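Local atomic coordinates of leucine rich repeat and phosphatase domain containing protein (Entamoeba histolytica, PDB entry 3EMU), a protein that probably removes phosphate groups from phosphorylated proteins or related substrates by hydrolysis, acting as a dual-specificity-type phosphatase. Residues N119-N122 / K123-L127; Q140-L143 / F144-K147. All coordinates share one frame; numbering follows the deposited sequence.

Contact 1 of 2, residues N119-N122 / K123-L127; sequences NAFN and KVQGL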
ATOM      1  N   ASN A 119      -8.979 -10.826  -6.272  1.00 61.57           N
ATOM      2  CA  ASN A 119      -7.925 -11.748  -5.896  1.00 60.86           C
ATOM      3  C   ASN A 119      -6.788 -11.049  -5.137  1.00 60.17           C
ATOM      4  O   ASN A 119      -6.136 -11.649  -4.263  1.00 60.12           O
ATOM      5  CB  ASN A 119      -7.359 -12.433  -7.139  1.00 60.94           C
ATOM      6  CG  ASN A 119      -8.205 -13.659  -7.636  1.00 64.34           C
ATOM      7  OD1 ASN A 119      -8.011 -14.110  -8.784  1.00 63.57           O
ATOM      8  ND2 ASN A 119      -9.069 -14.223  -6.779  1.00 61.27           N
ATOM      9  N   ALA A 120      -6.505  -9.802  -5.523  1.00 59.34           N
ATOM     10  CA  ALA A 120      -5.500  -8.959  -4.822  1.00 58.55           C
ATOM     11  C   ALA A 120      -6.084  -8.566  -3.424  1.00 58.10           C
ATOM     12  O   ALA A 120      -5.379  -8.578  -2.413  1.00 55.69           O
ATOM     13  CB  ALA A 120      -5.147  -7.709  -5.659  1.00 56.79           C
ATOM     14  N   PHE A 121      -7.374  -8.250  -3.397  1.00 58.64           N
ATOM     15  CA  PHE A 121      -8.068  -8.033  -2.133  1.00 60.73           C
ATOM     16  C   PHE A 121      -7.964  -9.235  -1.164  1.00 60.88           C
ATOM     17  O   PHE A 121      -7.549  -9.088  -0.003  1.00 60.98           O
ATOM     18  CB  PHE A 121      -9.540  -7.649  -2.362  1.00 60.52           C
ATOM     19  CG  PHE A 121     -10.273  -7.440  -1.073  1.00 62.96           C
ATOM     20  CD1 PHE A 121     -10.317  -6.167  -0.482  1.00 61.54           C
ATOM     21  CD2 PHE A 121     -10.812  -8.549  -0.374  1.00 63.10           C
ATOM     22  CE1 PHE A 121     -10.961  -5.986   0.751  1.00 63.02           C
ATOM     23  CE2 PHE A 121     -11.428  -8.377   0.856  1.00 62.42           C
ATOM     24  CZ  PHE A 121     -11.510  -7.103   1.424  1.00 62.63           C
ATOM     25  N   ASN A 122      -8.286 -10.425  -1.661  1.00 61.03           N
ATOM     26  CA  ASN A 122      -8.284 -11.617  -0.828  1.00 62.18           C
ATOM     27  C   ASN A 122      -6.919 -12.006  -0.286  1.00 62.98           C
ATOM     28  O   ASN A 122      -6.794 -12.440   0.878  1.00 63.19           O
ATOM     29  CB  ASN A 122      -8.823 -12.806  -1.601  1.00 62.29           C
ATOM     30  CG  ASN A 122     -10.288 -12.706  -1.852  1.00 63.60           C
ATOM     31  OD1 ASN A 122     -10.805 -13.390  -2.722  1.00 67.28           O
ATOM     32  ND2 ASN A 122     -10.981 -11.863  -1.100  1.00 64.56           N
ATOM     33  N   LYS A 123      -5.916 -11.909  -1.153  1.00 62.25           N
ATOM     34  CA  LYS A 123      -4.559 -12.093  -0.752  1.00 62.39           C
ATOM     35  C   LYS A 123      -4.137 -11.145   0.398  1.00 62.19           C
ATOM     36  O   LYS A 123      -3.517 -11.588   1.365  1.00 62.27           O
ATOM     37  CB  LYS A 123      -3.621 -11.914  -1.965  1.00 62.73           C
ATOM     38  CG  LYS A 123      -2.128 -11.878  -1.570  1.00 63.04           C
ATOM     39  CD  LYS A 123      -1.171 -12.166  -2.749  1.00 68.77           C
ATOM     40  CE  LYS A 123       0.292 -12.371  -2.244  1.00 71.86           C
ATOM     41  NZ  LYS A 123       1.183 -13.115  -3.249  1.00 77.98           N
ATOM     42  N   VAL A 124      -4.418  -9.851   0.278  1.00 61.88           N
ATOM     43  CA  VAL A 124      -4.089  -8.928   1.356  1.00 62.47           C
ATOM     44  C   VAL A 124      -4.909  -9.264   2.618  1.00 63.52           C
ATOM     45  O   VAL A 124      -4.356  -9.410   3.722  1.00 63.05           O
ATOM     46  CB  VAL A 124      -4.302  -7.446   0.960  1.00 62.64           C
ATOM     47  CG1 VAL A 124      -4.142  -6.520   2.200  1.00 61.38           C
ATOM     48  CG2 VAL A 124      -3.316  -7.038  -0.152  1.00 61.81           C
ATOM     49  N   GLN A 125      -6.218  -9.427   2.435  1.00 63.86           N
ATOM     50  CA  GLN A 125      -7.074  -9.798   3.536  1.00 64.64           C
ATOM     51  C   GLN A 125      -6.542 -10.992   4.316  1.00 64.62           C
ATOM     52  O   GLN A 125      -6.533 -10.973   5.556  1.00 65.35           O
ATOM     53  CB  GLN A 125      -8.493 -10.072   3.073  1.00 64.37           C
ATOM     54  CG  GLN A 125      -9.416 -10.420   4.248  1.00 69.01           C
ATOM     55  CD  GLN A 125     -10.819 -10.752   3.792  1.00 74.69           C
ATOM     56  OE1 GLN A 125     -11.023 -11.690   3.003  1.00 79.31           O
ATOM     57  NE2 GLN A 125     -11.798  -9.961   4.243  1.00 74.92           N
ATOM     58  N   GLY A 126      -6.088 -12.024   3.623  1.00 64.22           N
ATOM     59  CA  GLY A 126      -5.676 -13.230   4.320  1.00 64.10           C
ATOM     60  C   GLY A 126      -4.363 -13.019   5.037  1.00 64.75           C
ATOM     61  O   GLY A 126      -3.996 -13.761   5.928  1.00 65.05           O
ATOM     62  N   LEU A 127      -3.612 -12.013   4.643  1.00 65.09           N
ATOM     63  CA  LEU A 127      -2.418 -11.677   5.391  1.00 65.68           C
ATOM     64  C   LEU A 127      -2.680 -10.657   6.526  1.00 65.42           C
ATOM     65  O   LEU A 127      -1.869 -10.522   7.414  1.00 65.45           O
ATOM     66  CB  LEU A 127      -1.358 -11.119   4.445  1.00 66.14           C
ATOM     67  CG  LEU A 127      -0.651 -12.160   3.574  1.00 67.26           C
ATOM     68  CD1 LEU A 127       0.089 -11.477   2.458  1.00 68.38           C
ATOM     69  CD2 LEU A 127       0.298 -12.968   4.407  1.00 68.18           C
TER

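Contact 2 of 2, residues Q140-L143 / F144-K147; sequences QLKL and FEKK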
ATOM      1  N   GLN A 140     -12.766   3.038  -6.740  1.00 61.13           N
ATOM      2  CA  GLN A 140     -11.553   3.531  -7.412  1.00 61.26           C
ATOM      3  C   GLN A 140     -10.563   2.421  -7.788  1.00 60.33           C
ATOM      4  O   GLN A 140      -9.821   2.535  -8.769  1.00 58.87           O
ATOM      5  CB  GLN A 140     -10.838   4.582  -6.554  1.00 60.29           C
ATOM      6  CG  GLN A 140     -11.642   5.867  -6.390  1.00 62.89           C
ATOM      7  CD  GLN A 140     -10.919   6.946  -5.549  1.00 62.92           C
ATOM      8  OE1 GLN A 140      -9.842   7.431  -5.943  1.00 60.78           O
ATOM      9  NE2 GLN A 140     -11.532   7.346  -4.418  1.00 60.00           N
ATOM     10  N   LEU A 141     -10.527   1.360  -6.985  1.00 59.85           N
ATOM     11  CA  LEU A 141      -9.658   0.229  -7.310  1.00 60.08           C
ATOM     12  C   LEU A 141     -10.202  -0.503  -8.542  1.00 60.54           C
ATOM     13  O   LEU A 141      -9.445  -0.967  -9.377  1.00 59.00           O
ATOM     14  CB  LEU A 141      -9.513  -0.720  -6.120  1.00 59.55           C
ATOM     15  CG  LEU A 141      -8.570  -0.210  -4.995  1.00 60.76           C
ATOM     16  CD1 LEU A 141      -8.601  -1.176  -3.807  1.00 55.80           C
ATOM     17  CD2 LEU A 141      -7.107   0.028  -5.491  1.00 54.00           C
ATOM     18  N   LYS A 142     -11.531  -0.567  -8.636  1.00 61.40           N
ATOM     19  CA  LYS A 142     -12.169  -1.167  -9.793  1.00 62.36           C
ATOM     20  C   LYS A 142     -11.931  -0.337 -11.056  1.00 61.85           C
ATOM     21  O   LYS A 142     -11.844  -0.883 -12.129  1.00 61.57           O
ATOM     22  CB  LYS A 142     -13.668  -1.414  -9.530  1.00 61.78           C
ATOM     23  CG  LYS A 142     -13.866  -2.653  -8.707  1.00 62.72           C
ATOM     24  CD  LYS A 142     -15.305  -2.799  -8.239  1.00 66.39           C
ATOM     25  CE  LYS A 142     -15.462  -3.991  -7.258  1.00 65.39           C
ATOM     26  NZ  LYS A 142     -16.830  -3.992  -6.617  1.00 67.46           N
ATOM     27  N   LEU A 143     -11.854   0.981 -10.902  1.00 62.11           N
ATOM     28  CA  LEU A 143     -11.521   1.859 -11.999  1.00 62.40           C
ATOM     29  C   LEU A 143     -10.118   1.580 -12.460  1.00 61.85           C
ATOM     30  O   LEU A 143      -9.847   1.552 -13.647  1.00 62.51           O
ATOM     31  CB  LEU A 143     -11.571   3.305 -11.564  1.00 62.70           C
ATOM     32  CG  LEU A 143     -12.489   4.211 -12.374  1.00 68.18           C
ATOM     33  CD1 LEU A 143     -13.894   4.074 -11.785  1.00 72.57           C
ATOM     34  CD2 LEU A 143     -12.072   5.683 -12.295  1.00 71.57           C
ATOM     35  N   PHE A 144      -9.218   1.391 -11.513  1.00 60.67           N
ATOM     36  CA  PHE A 144      -7.868   1.018 -11.877  1.00 60.42           C
ATOM     37  C   PHE A 144      -7.821  -0.336 -12.621  1.00 60.85           C
ATOM     38  O   PHE A 144      -7.062  -0.483 -13.565  1.00 60.49           O
ATOM     39  CB  PHE A 144      -6.981   0.977 -10.630  1.00 58.95           C
ATOM     40  CG  PHE A 144      -5.536   0.622 -10.905  1.00 55.84           C
ATOM     41  CD1 PHE A 144      -4.794   1.327 -11.838  1.00 53.55           C
ATOM     42  CD2 PHE A 144      -4.920  -0.400 -10.196  1.00 53.39           C
ATOM     43  CE1 PHE A 144      -3.452   1.004 -12.078  1.00 53.16           C
ATOM     44  CE2 PHE A 144      -3.579  -0.749 -10.410  1.00 53.48           C
ATOM     45  CZ  PHE A 144      -2.838  -0.045 -11.354  1.00 53.26           C
ATOM     46  N   GLU A 145      -8.598  -1.316 -12.156  1.00 61.41           N
ATOM     47  CA  GLU A 145      -8.691  -2.625 -12.780  1.00 62.63           C
ATOM     48  C   GLU A 145      -9.003  -2.435 -14.299  1.00 63.68           C
ATOM     49  O   GLU A 145      -8.277  -2.960 -15.157  1.00 63.21           O
ATOM     50  CB  GLU A 145      -9.797  -3.421 -12.103  1.00 62.30           C
ATOM     51  CG  GLU A 145      -9.906  -4.890 -12.519  1.00 63.94           C
ATOM     52  CD  GLU A 145     -10.996  -5.630 -11.755  1.00 63.94           C
ATOM     53  OE1 GLU A 145     -12.129  -5.108 -11.594  1.00 67.56           O
ATOM     54  OE2 GLU A 145     -10.723  -6.734 -11.286  1.00 65.01           O
ATOM     55  N   LYS A 146     -10.036  -1.640 -14.596  1.00 63.62           N
ATOM     56  CA  LYS A 146     -10.424  -1.362 -15.968  1.00 65.22           C
ATOM     57  C   LYS A 146      -9.310  -0.684 -16.746  1.00 64.95           C
ATOM     58  O   LYS A 146      -9.093  -1.003 -17.921  1.00 64.53           O
ATOM     59  CB  LYS A 146     -11.630  -0.457 -16.023  1.00 65.62           C
ATOM     60  CG  LYS A 146     -12.938  -1.147 -15.949  1.00 71.56           C
ATOM     61  CD  LYS A 146     -13.447  -1.485 -17.346  1.00 79.31           C
ATOM     62  CE  LYS A 146     -14.372  -2.728 -17.271  1.00 82.90           C
ATOM     63  NZ  LYS A 146     -14.340  -3.462 -18.568  1.00 81.89           N
ATOM     64  N   LYS A 147      -8.634   0.275 -16.109  1.00 64.92           N
ATOM     65  CA  LYS A 147      -7.556   1.033 -16.781  1.00 64.15           C
ATOM     66  C   LYS A 147      -6.425   0.104 -17.208  1.00 64.22           C
ATOM     67  O   LYS A 147      -5.883   0.221 -18.297  1.00 63.50           O
ATOM     68  CB  LYS A 147      -7.019   2.147 -15.895  1.00 63.39           C
ATOM     69  CG  LYS A 147      -5.780   2.832 -16.463  1.00 62.01           C
ATOM     70  CD  LYS A 147      -6.245   3.845 -17.498  1.00 60.67           C
ATOM     71  CE  LYS A 147      -5.093   4.555 -18.219  1.00 64.47           C
ATOM     72  NZ  LYS A 147      -5.662   5.615 -19.186  1.00 67.09           N
TER
HETATM   73  O   HOH W   1     -13.446  -3.188 -12.572  1.00 61.95           O

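Contact 1 of 2, residues N119-N122 / K123-L127
Phe121 and Gln125 meet one turn apart on the amphipathic alpha-helix 117-127 of a dual-specificity phosphatase fold. The amide end of Gln125 comes obliquely to the ring of Phe121, NE2 of Gln125 lying 3.8 Å from CE2 of Phe121, and the ring and amide planes stand 70° apart. Both side chains leave the helix with CG anti to the backbone N, and the extended glutamine carries its amide across to CE2 and CZ of the ring.

The tight side faces inward. Ala120 and Val124 are buried against helix 100-112, where Ala120 touches Ile106 and Met110. A methyl group suits the close approach at Ala120, while branched Val124 packs on Leu109 and lays CG2 3.4 Å from the carbonyl O of Ala120. Ile131 packs on Phe121, Val124 and Gln125, so the ring shares its surroundings with aliphatic carbon.

The other side is looser and polar. Asn119 is exposed, and Asn122 runs beside Gln125 with the two amide planes only 10° apart, yet ND2 of Asn122 remains 4.1 Å from OE1 of Gln125. The extended chain of Lys123 leads away from this pair to a hydrogen bond from NZ to Gln113, and the side chain touches Ile14 of strand 11-14.

Successive i to i+4 bonds run beneath both sides. The straightest joins the N-H of Gln125 to O of Phe121, at 2.8 Å with an N-H...O angle of 172°.

Contact 2 of 2, residues Q140-L143 / F144-K147
Lys142 and Glu145 use different first torsions to come alongside each other: Lys142 sets CG beside its backbone N (chi1 -79°), whereas Glu145 sets CG anti to its own (chi1 -172°). Both chains then continue extended, side by side and pointing the same way. The nearest approach of the two side chains is loose: CG of Lys142 lies 4.2 Å from OE1 of Glu145. The charged ends do not meet, NZ of Lys142 being 6.9 Å from OE1 of Glu145, so any attraction between them acts at a distance.

A water makes the firmer link. It donates to the carbonyl O of Lys142 at 2.8 Å and to OE1 of Glu145 at 2.5 Å. The Lys142 carbonyl thus accepts twice, since it also takes the helical bond from N of Lys146, 3.2 Å away. Glutamate suits this place because its two oxygens can serve two directions: OE1 holds the water, and OE2 accepts the backbone N-H of Phe117 on helix 117-127.

Phe144 belongs to the inward side, where a large hydrophobic ring can bridge neighbouring helices: it packs on Ile73 and Ile77 of helix 68-85 and on Met110 of helix 100-112. Its CB passes 3.4 Å from O of Leu141, and Leu141 packs on Ile106 and Ala107 of helix 100-112. Gln140, though buried, is suited by an amide that can both accept and donate; its OE1 takes the N-H of Tyr70. Lys146 bends at chi2 and pairs with Glu149 in a salt bridge. With O of Gln140 accepting N of Phe144 at 3.0 Å, the whole is an amphipathic alpha-helix packed against the helical layer of a dual-specificity phosphatase domain.

Overall arrangement
From the N terminus, the chain builds strands 11-14 and 17-21 and, further on, helices 68-85 and 100-112 before reaching either contact. Contact 1 closes within helix 117-127, and contact 2 opens later in helix 135-151. Each spans successive turns of one helix, so the two stand in series, neither nesting nor crossing, with centres about 17 Å apart and nearest atoms about 6 Å apart. Helix 100-112 joins them: Ile106 and Met110 are touched from both. Contact 1 also reaches strand 11-14 at the sheet's edge, whereas contact 2 reaches helix 68-85. Phe117, at the start of helix 117-127, supplies a direct link between their helices.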